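Local coordinates for protein alpha-galactosidase (Lactobacillus brevis, PDB 3MI6) that probably hydrolyses terminal, non-reducing alpha-D-galactose residues from alpha-galactosides, as a member of glycoside hydrolase family 36, at residues T11-I22 with Y35-Y46. Numbering follows the deposited sequence.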
loop_
_atom_site.group_PDB
_atom_site.type_symbol
_atom_site.label_atom_id
_atom_site.label_comp_id
_atom_site.label_asym_id
_atom_site.label_seq_id
_atom_site.Cartn_x
_atom_site.Cartn_y
_atom_site.Cartn_z
ATOM N N THR D 11 -32.297 5.078 -29.001
ATOM C CA THR D 11 -30.955 5.214 -28.483
ATOM C C THR D 11 -30.591 6.690 -28.364
ATOM O O THR D 11 -30.478 7.404 -29.359
ATOM C CB THR D 11 -29.953 4.555 -29.406
ATOM O OG1 THR D 11 -30.320 3.187 -29.594
ATOM C CG2 THR D 11 -28.579 4.626 -28.802
ATOM N N PHE D 12 -30.414 7.135 -27.127
ATOM C CA PHE D 12 -30.030 8.496 -26.834
ATOM C C PHE D 12 -28.565 8.517 -26.498
ATOM O O PHE D 12 -28.094 7.751 -25.659
ATOM C CB PHE D 12 -30.860 9.020 -25.673
ATOM C CG PHE D 12 -32.326 8.912 -25.914
ATOM C CD1 PHE D 12 -33.030 9.975 -26.452
ATOM C CD2 PHE D 12 -32.994 7.726 -25.659
ATOM C CE1 PHE D 12 -34.373 9.867 -26.700
ATOM C CE2 PHE D 12 -34.337 7.615 -25.904
ATOM C CZ PHE D 12 -35.031 8.688 -26.424
ATOM N N HIS D 13 -27.860 9.419 -27.162
ATOM C CA HIS D 13 -26.430 9.475 -27.120
ATOM C C HIS D 13 -26.040 10.940 -27.035
ATOM O O HIS D 13 -26.226 11.700 -27.969
ATOM C CB HIS D 13 -25.900 8.829 -28.394
ATOM C CG HIS D 13 -24.411 8.698 -28.456
ATOM N ND1 HIS D 13 -23.549 9.671 -27.992
ATOM C CD2 HIS D 13 -23.629 7.724 -28.981
ATOM C CE1 HIS D 13 -22.302 9.293 -28.209
ATOM N NE2 HIS D 13 -22.323 8.113 -28.805
ATOM N N LEU D 14 -25.510 11.329 -25.882
ATOM C CA LEU D 14 -25.004 12.671 -25.648
ATOM C C LEU D 14 -23.480 12.806 -25.956
ATOM O O LEU D 14 -22.661 12.003 -25.486
ATOM C CB LEU D 14 -25.304 13.051 -24.198
ATOM C CG LEU D 14 -26.758 13.401 -23.819
ATOM C CD1 LEU D 14 -27.701 12.224 -23.938
ATOM C CD2 LEU D 14 -26.826 14.000 -22.404
ATOM N N GLN D 15 -23.110 13.804 -26.760
ATOM C CA GLN D 15 -21.705 14.073 -27.091
ATOM C C GLN D 15 -21.251 15.471 -26.702
ATOM O O GLN D 15 -21.770 16.476 -27.205
ATOM C CB GLN D 15 -21.424 13.880 -28.578
ATOM C CG GLN D 15 -21.369 12.433 -29.024
ATOM C CD GLN D 15 -20.722 12.295 -30.379
ATOM O OE1 GLN D 15 -20.909 13.139 -31.249
ATOM N NE2 GLN D 15 -19.942 11.241 -30.562
ATOM N N THR D 16 -20.276 15.528 -25.799
ATOM C CA THR D 16 -19.599 16.775 -25.499
ATOM C C THR D 16 -18.357 16.827 -26.400
ATOM O O THR D 16 -18.172 15.957 -27.261
ATOM C CB THR D 16 -19.222 16.859 -24.004
ATOM O OG1 THR D 16 -18.668 15.611 -23.572
ATOM C CG2 THR D 16 -20.441 17.130 -23.173
ATOM N N ASP D 17 -17.508 17.827 -26.233
ATOM C CA ASP D 17 -16.285 17.833 -27.006
ATOM C C ASP D 17 -15.468 16.528 -26.881
ATOM O O ASP D 17 -14.876 16.074 -27.870
ATOM C CB ASP D 17 -15.445 19.066 -26.692
ATOM C CG ASP D 17 -16.043 20.328 -27.281
ATOM O OD1 ASP D 17 -17.020 20.184 -28.048
ATOM O OD2 ASP D 17 -15.551 21.446 -26.992
ATOM N N HIS D 18 -15.465 15.899 -25.700
ATOM C CA HIS D 18 -14.596 14.734 -25.477
ATOM C C HIS D 18 -15.265 13.523 -24.828
ATOM O O HIS D 18 -14.644 12.468 -24.698
ATOM C CB HIS D 18 -13.341 15.144 -24.698
ATOM C CG HIS D 18 -12.679 16.368 -25.246
ATOM N ND1 HIS D 18 -12.949 17.633 -24.774
ATOM C CD2 HIS D 18 -11.785 16.524 -26.252
ATOM C CE1 HIS D 18 -12.243 18.516 -25.459
ATOM N NE2 HIS D 18 -11.526 17.869 -26.360
ATOM N N THR D 19 -16.524 13.655 -24.429
ATOM C CA THR D 19 -17.197 12.529 -23.790
ATOM C C THR D 19 -18.456 12.019 -24.516
ATOM O O THR D 19 -19.039 12.713 -25.357
ATOM C CB THR D 19 -17.467 12.817 -22.282
ATOM O OG1 THR D 19 -18.668 13.574 -22.107
ATOM C CG2 THR D 19 -16.310 13.598 -21.685
ATOM N N SER D 20 -18.858 10.796 -24.185
ATOM C CA SER D 20 -20.095 10.220 -24.693
ATOM C C SER D 20 -20.864 9.556 -23.576
ATOM O O SER D 20 -20.408 8.578 -22.998
ATOM C CB SER D 20 -19.820 9.169 -25.779
ATOM O OG SER D 20 -19.295 9.757 -26.958
ATOM N N TYR D 21 -22.037 10.088 -23.276
ATOM C CA TYR D 21 -22.982 9.459 -22.369
ATOM C C TYR D 21 -24.053 8.848 -23.276
ATOM O O TYR D 21 -24.668 9.552 -24.069
ATOM C CB TYR D 21 -23.576 10.543 -21.473
ATOM C CG TYR D 21 -24.378 10.083 -20.265
ATOM C CD1 TYR D 21 -25.646 9.542 -20.408
ATOM C CD2 TYR D 21 -23.883 10.251 -18.975
ATOM C CE1 TYR D 21 -26.381 9.147 -19.314
ATOM C CE2 TYR D 21 -24.609 9.870 -17.873
ATOM C CZ TYR D 21 -25.861 9.320 -18.045
ATOM O OH TYR D 21 -26.587 8.928 -16.945
ATOM N N ILE D 22 -24.252 7.539 -23.191
ATOM C CA ILE D 22 -25.188 6.856 -24.066
ATOM C C ILE D 22 -26.146 5.975 -23.264
ATOM O O ILE D 22 -25.706 5.170 -22.432
ATOM C CB ILE D 22 -24.459 5.931 -25.055
ATOM C CG1 ILE D 22 -23.329 6.666 -25.774
ATOM C CG2 ILE D 22 -25.428 5.326 -26.051
ATOM C CD1 ILE D 22 -22.375 5.709 -26.528
ATOM N N TYR D 35 -23.061 3.416 -21.764
ATOM C CA TYR D 35 -21.665 3.809 -21.702
ATOM C C TYR D 35 -21.455 5.284 -21.367
ATOM O O TYR D 35 -22.164 6.153 -21.870
ATOM C CB TYR D 35 -20.981 3.483 -23.031
ATOM C CG TYR D 35 -19.640 4.140 -23.164
ATOM C CD1 TYR D 35 -18.492 3.545 -22.634
ATOM C CD2 TYR D 35 -19.510 5.362 -23.804
ATOM C CE1 TYR D 35 -17.244 4.162 -22.754
ATOM C CE2 TYR D 35 -18.285 5.978 -23.920
ATOM C CZ TYR D 35 -17.158 5.378 -23.393
ATOM O OH TYR D 35 -15.946 6.004 -23.524
ATOM N N TYR D 36 -20.477 5.561 -20.513
ATOM C CA TYR D 36 -20.093 6.939 -20.198
ATOM C C TYR D 36 -18.591 6.899 -20.060
ATOM O O TYR D 36 -18.052 6.119 -19.275
ATOM C CB TYR D 36 -20.783 7.446 -18.920
ATOM C CG TYR D 36 -20.548 8.912 -18.584
ATOM C CD1 TYR D 36 -20.188 9.832 -19.561
ATOM C CD2 TYR D 36 -20.709 9.378 -17.282
ATOM C CE1 TYR D 36 -19.974 11.184 -19.246
ATOM C CE2 TYR D 36 -20.496 10.722 -16.953
ATOM C CZ TYR D 36 -20.126 11.623 -17.935
ATOM O OH TYR D 36 -19.913 12.954 -17.597
ATOM N N GLY D 37 -17.908 7.693 -20.874
ATOM C CA GLY D 37 -16.468 7.574 -21.001
ATOM C C GLY D 37 -15.971 8.553 -22.037
ATOM O O GLY D 37 -16.691 9.474 -22.404
ATOM N N PRO D 38 -14.725 8.377 -22.505
ATOM C CA PRO D 38 -14.280 9.239 -23.607
ATOM C C PRO D 38 -15.252 9.134 -24.792
ATOM O O PRO D 38 -15.962 8.130 -24.923
ATOM C CB PRO D 38 -12.911 8.654 -23.973
ATOM C CG PRO D 38 -12.452 7.942 -22.748
ATOM C CD PRO D 38 -13.673 7.445 -22.054
ATOM N N ARG D 39 -15.287 10.159 -25.639
ATOM C CA ARG D 39 -16.185 10.168 -26.788
ATOM C C ARG D 39 -16.007 8.956 -27.708
ATOM O O ARG D 39 -14.883 8.545 -28.016
ATOM C CB ARG D 39 -16.011 11.464 -27.575
ATOM C CG ARG D 39 -17.047 11.659 -28.682
ATOM C CD ARG D 39 -17.239 13.149 -28.990
ATOM N NE ARG D 39 -17.866 13.411 -30.285
ATOM C CZ ARG D 39 -17.760 14.575 -30.916
ATOM N NH1 ARG D 39 -17.047 15.546 -30.365
ATOM N NH2 ARG D 39 -18.342 14.768 -32.094
ATOM N N ILE D 40 -17.122 8.372 -28.137
ATOM C CA ILE D 40 -17.097 7.332 -29.164
ATOM C C ILE D 40 -18.138 7.651 -30.233
ATOM O O ILE D 40 -18.990 8.500 -30.039
ATOM C CB ILE D 40 -17.271 5.896 -28.591
ATOM C CG1 ILE D 40 -18.719 5.610 -28.194
ATOM C CG2 ILE D 40 -16.337 5.670 -27.425
ATOM C CD1 ILE D 40 -18.931 4.221 -27.628
ATOM N N HIS D 41 -18.056 6.974 -31.369
ATOM C CA HIS D 41 -18.861 7.344 -32.529
ATOM C C HIS D 41 -20.347 7.092 -32.342
ATOM O O HIS D 41 -20.739 6.155 -31.654
ATOM C CB HIS D 41 -18.359 6.609 -33.774
ATOM C CG HIS D 41 -17.370 7.390 -34.575
ATOM N ND1 HIS D 41 -16.085 6.954 -34.796
ATOM C CD2 HIS D 41 -17.476 8.584 -35.201
ATOM C CE1 HIS D 41 -15.439 7.844 -35.530
ATOM N NE2 HIS D 41 -16.261 8.843 -35.791
ATOM N N VAL D 42 -21.175 7.920 -32.965
ATOM C CA VAL D 42 -22.616 7.666 -32.963
ATOM C C VAL D 42 -22.981 6.432 -33.794
ATOM O O VAL D 42 -22.452 6.230 -34.891
ATOM C CB VAL D 42 -23.439 8.877 -33.468
ATOM C CG1 VAL D 42 -24.909 8.529 -33.454
ATOM C CG2 VAL D 42 -23.179 10.106 -32.604
ATOM N N GLN D 43 -23.884 5.611 -33.266
ATOM C CA GLN D 43 -24.286 4.368 -33.906
ATOM C C GLN D 43 -25.723 4.100 -33.524
ATOM O O GLN D 43 -26.136 4.448 -32.423
ATOM C CB GLN D 43 -23.424 3.208 -33.422
ATOM C CG GLN D 43 -21.977 3.260 -33.864
ATOM C CD GLN D 43 -21.722 2.471 -35.135
ATOM O OE1 GLN D 43 -22.603 2.343 -35.993
ATOM N NE2 GLN D 43 -20.506 1.936 -35.264
ATOM N N PRO D 44 -26.488 3.460 -34.421
ATOM C CA PRO D 44 -27.930 3.307 -34.218
ATOM C C PRO D 44 -28.204 2.479 -32.984
ATOM O O PRO D 44 -29.063 2.802 -32.173
ATOM C CB PRO D 44 -28.375 2.530 -35.461
ATOM C CG PRO D 44 -27.288 2.725 -36.451
ATOM C CD PRO D 44 -26.041 2.787 -35.649
ATOM N N THR D 45 -27.451 1.401 -32.856
ATOM C CA THR D 45 -27.621 0.474 -31.765
ATOM C C THR D 45 -26.233 -0.014 -31.331
ATOM O O THR D 45 -25.277 0.065 -32.105
ATOM C CB THR D 45 -28.497 -0.704 -32.205
ATOM O OG1 THR D 45 -28.950 -1.430 -31.058
ATOM C CG2 THR D 45 -27.715 -1.636 -33.130
ATOM N N TYR D 46 -26.124 -0.481 -30.087
ATOM C CA TYR D 46 -24.879 -1.029 -29.555
ATOM C C TYR D 46 -25.128 -2.448 -29.047
ATOM O O TYR D 46 -24.994 -2.725 -27.864
ATOM C CB TYR D 46 -24.324 -0.139 -28.438
ATOM C CG TYR D 46 -23.940 1.262 -28.883
ATOM C CD1 TYR D 46 -24.866 2.286 -28.893
ATOM C CD2 TYR D 46 -22.650 1.556 -29.284
ATOM C CE1 TYR D 46 -24.524 3.556 -29.303
ATOM C CE2 TYR D 46 -22.302 2.828 -29.697
ATOM C CZ TYR D 46 -23.247 3.822 -29.701
ATOM O OH TYR D 46 -22.911 5.097 -30.105
HETATM O O HOH W 1 -18.912 14.527 -19.685
#
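R39 N donates to H18 O at 2.6 Å, coming from above the carbonyl plane. The hydroxyl of S20 accepts the backbone N-H of I40 (OG to N 2.8 Å) and the S20 amide donates to G37 O, so H18 and S20 together fix the chain beyond its corner at G37, where Y35 OH also bonds P38 O. Before the turn, I22 N bonds Y35 O at 2.8 Å. On one face Y21 points an edge at Y36, CD2 standing 3.5 Å above the centre of that ring, the planes 56° apart. On the other, I22 CD1 meets I40 CD1 and Y46. With CG beside its backbone N (chi1 -63°), Y46 turns its ring back toward H13 and I22; Y46 OH donates to H41 O (2.9 Å) and lies at the edge of the H13 ring. A leucine here would probably leave H41 O without this donor and H13 without that hydroxyl. Farther out, T11 OG1 donates to P44 O (2.9 Å). R39 crosses Q15 at about a right angle, with weak bonds from R39 NH1 to D17 O and from Q15 NE2 to I40 O. Segment 35-46 thus finishes the hairpin of strands 19-25 and 31-36, then runs back over strand 11-15 to touch strand 4-6; Y21 and Y36 pack on strand 290-301.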